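Long-range contact in porin B (Pseudomonas putida, PDB 4GEY), which probably forms a carbohydrate-selective beta-barrel channel through which sugars such as glucose cross the outer membrane: residues 359-371 and 379-391. The protein carries 2 engineered substitutions. Numbering follows the deposited sequence.
Sequences DDVKKRAELLNAQ and NPGFVPLQRTEYN. With DMU (decyl-beta-D-maltopyranoside), chain L.
N369 OD1 accepts two hydrogens: the backbone N of V383 lies 2.9 Å from it, in the carbonyl plane and on a lone pair, and a water donates from 2.7 Å while also bonding G381 O. The same amide gives ND2 to V383 O at 3.1 Å, tilted 32° from the V383 carbonyl plane, so one side chain pairs with both polar groups of that backbone. With CG beside its backbone N (chi1 -66°), the amide also stacks over one face of the F382 ring, the two planes 14° apart. Replacing N369 by an alanine is likely to leave V383 N and V383 O without these partners and the F382 face without its amide. In this OprB-family porin, barrel strand 347-357 connects to its antiparallel neighbour 388-399 through helix 359-372 and then the loop that includes 379-387, and the contact pins loop to helix. One helical turn before N369, A365 CB meets V383 CG1 and, at 3.9 Å, L385 CD2, while L385 CD1 rests against the E366 side chain. K362 NZ bridges to E366 OE2 at 3.4 Å. R387 NH2, a like charge, lies 3.8 Å from K362 NZ; its guanidinium presents one face to a bound detergent's maltoside headgroup.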
loop_
_atom_site.group_PDB
_atom_site.type_symbol
_atom_site.label_atom_id
_atom_site.label_comp_id
_atom_site.label_asym_id
_atom_site.label_seq_id
_atom_site.Cartn_x
_atom_site.Cartn_y
_atom_site.Cartn_z
ATOM N N ASP A 359 -11.455 17.603 9.641
ATOM C CA ASP A 359 -12.454 18.069 10.592
ATOM C C ASP A 359 -13.804 18.454 9.955
ATOM O O ASP A 359 -14.859 18.293 10.569
ATOM C CB ASP A 359 -11.891 19.239 11.394
ATOM C CG ASP A 359 -12.637 19.460 12.684
ATOM O OD1 ASP A 359 -12.904 18.461 13.392
ATOM O OD2 ASP A 359 -12.972 20.626 12.984
ATOM N N ASP A 360 -13.777 18.959 8.730
ATOM C CA ASP A 360 -15.015 19.360 8.087
ATOM C C ASP A 360 -15.883 18.131 7.807
ATOM O O ASP A 360 -17.114 18.223 7.763
ATOM C CB ASP A 360 -14.745 20.154 6.800
ATOM C CG ASP A 360 -13.997 21.452 7.060
ATOM O OD1 ASP A 360 -14.298 22.112 8.077
ATOM O OD2 ASP A 360 -13.105 21.806 6.252
ATOM N N VAL A 361 -15.245 16.980 7.619
ATOM C CA VAL A 361 -15.993 15.751 7.407
ATOM C C VAL A 361 -16.815 15.457 8.655
ATOM O O VAL A 361 -17.977 15.082 8.575
ATOM C CB VAL A 361 -15.060 14.571 7.120
ATOM C CG1 VAL A 361 -15.845 13.226 7.116
ATOM C CG2 VAL A 361 -14.325 14.806 5.822
ATOM N N LYS A 362 -16.193 15.656 9.810
ATOM C CA LYS A 362 -16.858 15.464 11.083
ATOM C C LYS A 362 -17.924 16.536 11.291
ATOM O O LYS A 362 -19.035 16.218 11.721
ATOM C CB LYS A 362 -15.836 15.466 12.218
ATOM C CG LYS A 362 -16.439 15.446 13.614
ATOM C CD LYS A 362 -15.724 16.446 14.521
ATOM C CE LYS A 362 -16.595 16.872 15.701
ATOM N NZ LYS A 362 -16.094 18.126 16.348
ATOM N N LYS A 363 -17.594 17.792 10.972
ATOM C CA LYS A 363 -18.533 18.908 11.132
ATOM C C LYS A 363 -19.796 18.677 10.316
ATOM O O LYS A 363 -20.914 18.940 10.784
ATOM C CB LYS A 363 -17.903 20.250 10.737
ATOM C CG LYS A 363 -17.135 20.965 11.854
ATOM N N ARG A 364 -19.609 18.173 9.099
ATOM C CA ARG A 364 -20.725 17.855 8.224
ATOM C C ARG A 364 -21.616 16.795 8.863
ATOM O O ARG A 364 -22.854 16.850 8.761
ATOM C CB ARG A 364 -20.228 17.360 6.867
ATOM C CG ARG A 364 -21.363 16.945 5.950
ATOM C CD ARG A 364 -20.940 16.702 4.515
ATOM N NE ARG A 364 -22.068 16.153 3.763
ATOM C CZ ARG A 364 -22.417 14.865 3.781
ATOM N NH1 ARG A 364 -21.711 13.991 4.484
ATOM N NH2 ARG A 364 -23.469 14.450 3.089
ATOM N N ALA A 365 -20.980 15.826 9.516
ATOM C CA ALA A 365 -21.714 14.743 10.140
ATOM C C ALA A 365 -22.548 15.261 11.310
ATOM O O ALA A 365 -23.701 14.857 11.495
ATOM C CB ALA A 365 -20.764 13.661 10.605
ATOM N N GLU A 366 -21.952 16.151 12.100
ATOM C CA GLU A 366 -22.632 16.708 13.259
ATOM C C GLU A 366 -23.889 17.427 12.794
ATOM O O GLU A 366 -24.951 17.334 13.416
ATOM C CB GLU A 366 -21.705 17.652 14.015
ATOM C CG GLU A 366 -20.973 17.004 15.168
ATOM C CD GLU A 366 -19.839 17.859 15.690
ATOM O OE1 GLU A 366 -19.396 18.778 14.966
ATOM O OE2 GLU A 366 -19.378 17.605 16.825
ATOM N N LEU A 367 -23.754 18.116 11.668
ATOM C CA LEU A 367 -24.865 18.782 11.013
ATOM C C LEU A 367 -25.969 17.821 10.588
ATOM O O LEU A 367 -27.149 18.084 10.836
ATOM C CB LEU A 367 -24.351 19.535 9.797
ATOM C CG LEU A 367 -24.551 21.045 9.813
ATOM C CD1 LEU A 367 -24.385 21.584 11.228
ATOM C CD2 LEU A 367 -23.541 21.665 8.860
ATOM N N LEU A 368 -25.583 16.727 9.928
ATOM C CA LEU A 368 -26.518 15.673 9.524
ATOM C C LEU A 368 -27.349 15.185 10.710
ATOM O O LEU A 368 -28.580 15.073 10.623
ATOM C CB LEU A 368 -25.756 14.488 8.924
ATOM C CG LEU A 368 -25.655 14.245 7.412
ATOM C CD1 LEU A 368 -26.050 15.456 6.613
ATOM C CD2 LEU A 368 -24.245 13.795 7.039
ATOM N N ASN A 369 -26.670 14.912 11.821
ATOM C CA ASN A 369 -27.336 14.383 13.006
ATOM C C ASN A 369 -28.272 15.414 13.608
ATOM O O ASN A 369 -29.357 15.084 14.089
ATOM C CB ASN A 369 -26.323 13.935 14.048
ATOM C CG ASN A 369 -25.497 12.737 13.593
ATOM O OD1 ASN A 369 -25.968 11.900 12.824
ATOM N ND2 ASN A 369 -24.257 12.651 14.075
ATOM N N ALA A 370 -27.836 16.668 13.560
ATOM C CA ALA A 370 -28.614 17.793 14.048
ATOM C C ALA A 370 -29.893 17.963 13.239
ATOM O O ALA A 370 -30.964 18.255 13.783
ATOM C CB ALA A 370 -27.782 19.044 13.978
ATOM N N GLN A 371 -29.781 17.765 11.932
ATOM C CA GLN A 371 -30.918 17.968 11.057
ATOM C C GLN A 371 -31.837 16.762 10.982
ATOM O O GLN A 371 -33.014 16.907 10.710
ATOM C CB GLN A 371 -30.449 18.408 9.675
ATOM C CG GLN A 371 -29.574 19.664 9.714
ATOM C CD GLN A 371 -30.224 20.854 10.441
ATOM O OE1 GLN A 371 -29.743 21.309 11.485
ATOM N NE2 GLN A 371 -31.302 21.368 9.876
ATOM N N ASN A 379 -28.303 4.429 17.254
ATOM C CA ASN A 379 -29.381 4.466 16.285
ATOM C C ASN A 379 -28.797 4.377 14.877
ATOM O O ASN A 379 -27.947 5.187 14.509
ATOM C CB ASN A 379 -30.194 5.732 16.463
ATOM C CG ASN A 379 -31.502 5.696 15.713
ATOM O OD1 ASN A 379 -31.545 5.422 14.516
ATOM N ND2 ASN A 379 -32.589 5.975 16.420
ATOM N N PRO A 380 -29.232 3.371 14.094
ATOM C CA PRO A 380 -28.743 3.118 12.731
ATOM C C PRO A 380 -28.696 4.357 11.836
ATOM O O PRO A 380 -27.815 4.453 10.991
ATOM C CB PRO A 380 -29.761 2.125 12.186
ATOM C CG PRO A 380 -30.162 1.354 13.385
ATOM C CD PRO A 380 -30.215 2.355 14.506
ATOM N N GLY A 381 -29.621 5.289 12.030
ATOM C CA GLY A 381 -29.643 6.507 11.248
ATOM C C GLY A 381 -28.647 7.554 11.709
ATOM O O GLY A 381 -28.489 8.587 11.054
ATOM N N PHE A 382 -27.984 7.308 12.836
ATOM C CA PHE A 382 -27.008 8.254 13.341
ATOM C C PHE A 382 -25.766 8.068 12.505
ATOM O O PHE A 382 -25.445 6.948 12.109
ATOM C CB PHE A 382 -26.724 8.015 14.831
ATOM C CG PHE A 382 -25.692 8.947 15.432
ATOM C CD1 PHE A 382 -26.070 10.182 15.976
ATOM C CD2 PHE A 382 -24.346 8.577 15.487
ATOM C CE1 PHE A 382 -25.116 11.044 16.545
ATOM C CE2 PHE A 382 -23.386 9.431 16.054
ATOM C CZ PHE A 382 -23.772 10.668 16.575
ATOM N N VAL A 383 -25.074 9.169 12.232
ATOM C CA VAL A 383 -23.881 9.158 11.398
ATOM C C VAL A 383 -22.629 9.428 12.227
ATOM O O VAL A 383 -22.395 10.551 12.657
ATOM C CB VAL A 383 -24.023 10.201 10.274
ATOM C CG1 VAL A 383 -22.724 10.338 9.452
ATOM C CG2 VAL A 383 -25.213 9.834 9.406
ATOM N N PRO A 384 -21.825 8.386 12.458
ATOM C CA PRO A 384 -20.664 8.439 13.358
ATOM C C PRO A 384 -19.712 9.583 13.077
ATOM O O PRO A 384 -19.488 9.927 11.920
ATOM C CB PRO A 384 -19.971 7.098 13.116
ATOM C CG PRO A 384 -21.124 6.167 12.789
ATOM C CD PRO A 384 -22.085 7.018 11.967
ATOM N N LEU A 385 -19.181 10.168 14.149
ATOM C CA LEU A 385 -18.240 11.270 14.065
ATOM C C LEU A 385 -16.848 10.690 13.914
ATOM O O LEU A 385 -16.328 10.037 14.823
ATOM C CB LEU A 385 -18.320 12.147 15.324
ATOM C CG LEU A 385 -19.646 12.853 15.669
ATOM C CD1 LEU A 385 -19.389 13.984 16.633
ATOM C CD2 LEU A 385 -20.359 13.383 14.433
ATOM N N GLN A 386 -16.252 10.908 12.752
ATOM C CA GLN A 386 -14.944 10.339 12.475
ATOM C C GLN A 386 -13.826 11.298 12.834
ATOM O O GLN A 386 -13.764 12.409 12.320
ATOM C CB GLN A 386 -14.844 9.923 11.018
ATOM C CG GLN A 386 -15.750 8.784 10.685
ATOM C CD GLN A 386 -15.577 8.319 9.267
ATOM O OE1 GLN A 386 -15.985 9.001 8.325
ATOM N NE2 GLN A 386 -14.968 7.149 9.100
ATOM N N ARG A 387 -12.940 10.848 13.718
ATOM C CA ARG A 387 -11.915 11.711 14.295
ATOM C C ARG A 387 -10.484 11.228 14.006
ATOM O O ARG A 387 -9.836 11.742 13.108
ATOM C CB ARG A 387 -12.178 11.926 15.796
ATOM C CG ARG A 387 -13.675 11.916 16.144
ATOM C CD ARG A 387 -13.956 12.084 17.639
ATOM N NE ARG A 387 -14.244 13.473 17.994
ATOM C CZ ARG A 387 -15.416 13.906 18.444
ATOM N NH1 ARG A 387 -16.427 13.063 18.614
ATOM N NH2 ARG A 387 -15.572 15.191 18.732
ATOM N N THR A 388 -9.981 10.256 14.755
ATOM C CA THR A 388 -8.601 9.806 14.554
ATOM C C THR A 388 -8.466 8.327 14.876
ATOM O O THR A 388 -8.859 7.887 15.952
ATOM C CB THR A 388 -7.607 10.584 15.436
ATOM O OG1 THR A 388 -7.856 11.994 15.332
ATOM C CG2 THR A 388 -6.181 10.288 15.015
ATOM N N GLU A 389 -7.913 7.575 13.933
ATOM C CA GLU A 389 -7.731 6.138 14.065
ATOM C C GLU A 389 -6.253 5.876 14.276
ATOM O O GLU A 389 -5.402 6.485 13.612
ATOM C CB GLU A 389 -8.204 5.435 12.794
ATOM C CG GLU A 389 -7.891 3.947 12.717
ATOM C CD GLU A 389 -8.325 3.305 11.385
ATOM O OE1 GLU A 389 -7.551 2.498 10.829
ATOM O OE2 GLU A 389 -9.436 3.599 10.890
ATOM N N TYR A 390 -5.941 4.984 15.211
ATOM C CA TYR A 390 -4.560 4.574 15.421
ATOM C C TYR A 390 -4.412 3.090 15.115
ATOM O O TYR A 390 -5.333 2.304 15.358
ATOM C CB TYR A 390 -4.099 4.876 16.853
ATOM C CG TYR A 390 -3.993 6.355 17.154
ATOM C CD1 TYR A 390 -5.130 7.113 17.409
ATOM C CD2 TYR A 390 -2.758 6.992 17.194
ATOM C CE1 TYR A 390 -5.044 8.466 17.690
ATOM C CE2 TYR A 390 -2.660 8.344 17.478
ATOM C CZ TYR A 390 -3.810 9.075 17.721
ATOM O OH TYR A 390 -3.737 10.411 17.991
ATOM N N ASN A 391 -3.260 2.710 14.569
ATOM C CA ASN A 391 -2.968 1.304 14.323
ATOM C C ASN A 391 -1.609 0.982 14.883
ATOM O O ASN A 391 -0.702 1.823 14.840
ATOM C CB ASN A 391 -2.956 0.980 12.829
ATOM C CG ASN A 391 -4.343 0.961 12.209
ATOM O OD1 ASN A 391 -4.871 -0.104 11.860
ATOM N ND2 ASN A 391 -4.928 2.140 12.038
HETATM C C1 DMU L . -8.446 10.539 20.673
HETATM C C2 DMU L . -9.577 11.337 20.254
HETATM C C3 DMU L . -10.463 12.004 21.245
HETATM C C4 DMU L . -9.833 12.189 22.645
HETATM O O5 DMU L . -9.084 10.885 22.997
HETATM C C6 DMU L . -8.017 10.614 22.068
HETATM O O7 DMU L . -10.850 13.315 20.769
HETATM O O16 DMU L . -7.307 9.445 22.505
HETATM C C18 DMU L . -5.886 9.513 22.624
HETATM C C19 DMU L . -5.101 8.178 22.712
HETATM C C22 DMU L . -4.210 7.703 21.507
HETATM C C25 DMU L . -3.491 6.363 21.685
HETATM C C28 DMU L . -2.863 5.656 20.500
HETATM C C31 DMU L . -2.663 4.159 20.624
HETATM C C34 DMU L . -1.779 3.433 19.632
HETATM C C37 DMU L . -2.161 2.048 19.212
HETATM O O49 DMU L . -7.316 10.925 19.782
HETATM O O55 DMU L . -10.337 10.550 19.266
HETATM C C57 DMU L . -10.721 12.502 23.619
HETATM O O61 DMU L . -10.484 11.983 24.882
HETATM C C5 DMU L . -12.536 15.007 21.061
HETATM C C7 DMU L . -13.246 15.215 22.283
HETATM C C8 DMU L . -14.426 14.357 22.434
HETATM C C9 DMU L . -14.072 12.844 22.391
HETATM O O1 DMU L . -12.946 12.584 21.379
HETATM C C10 DMU L . -12.220 13.622 20.678
HETATM O O2 DMU L . -15.051 14.614 23.658
HETATM O O3 DMU L . -11.310 15.816 21.086
HETATM O O4 DMU L . -13.661 16.616 22.314
HETATM C C11 DMU L . -15.118 12.111 22.057
HETATM O O6 DMU L . -14.949 10.740 21.989
HETATM O O HOH W 1 -28.258 11.511 11.390
#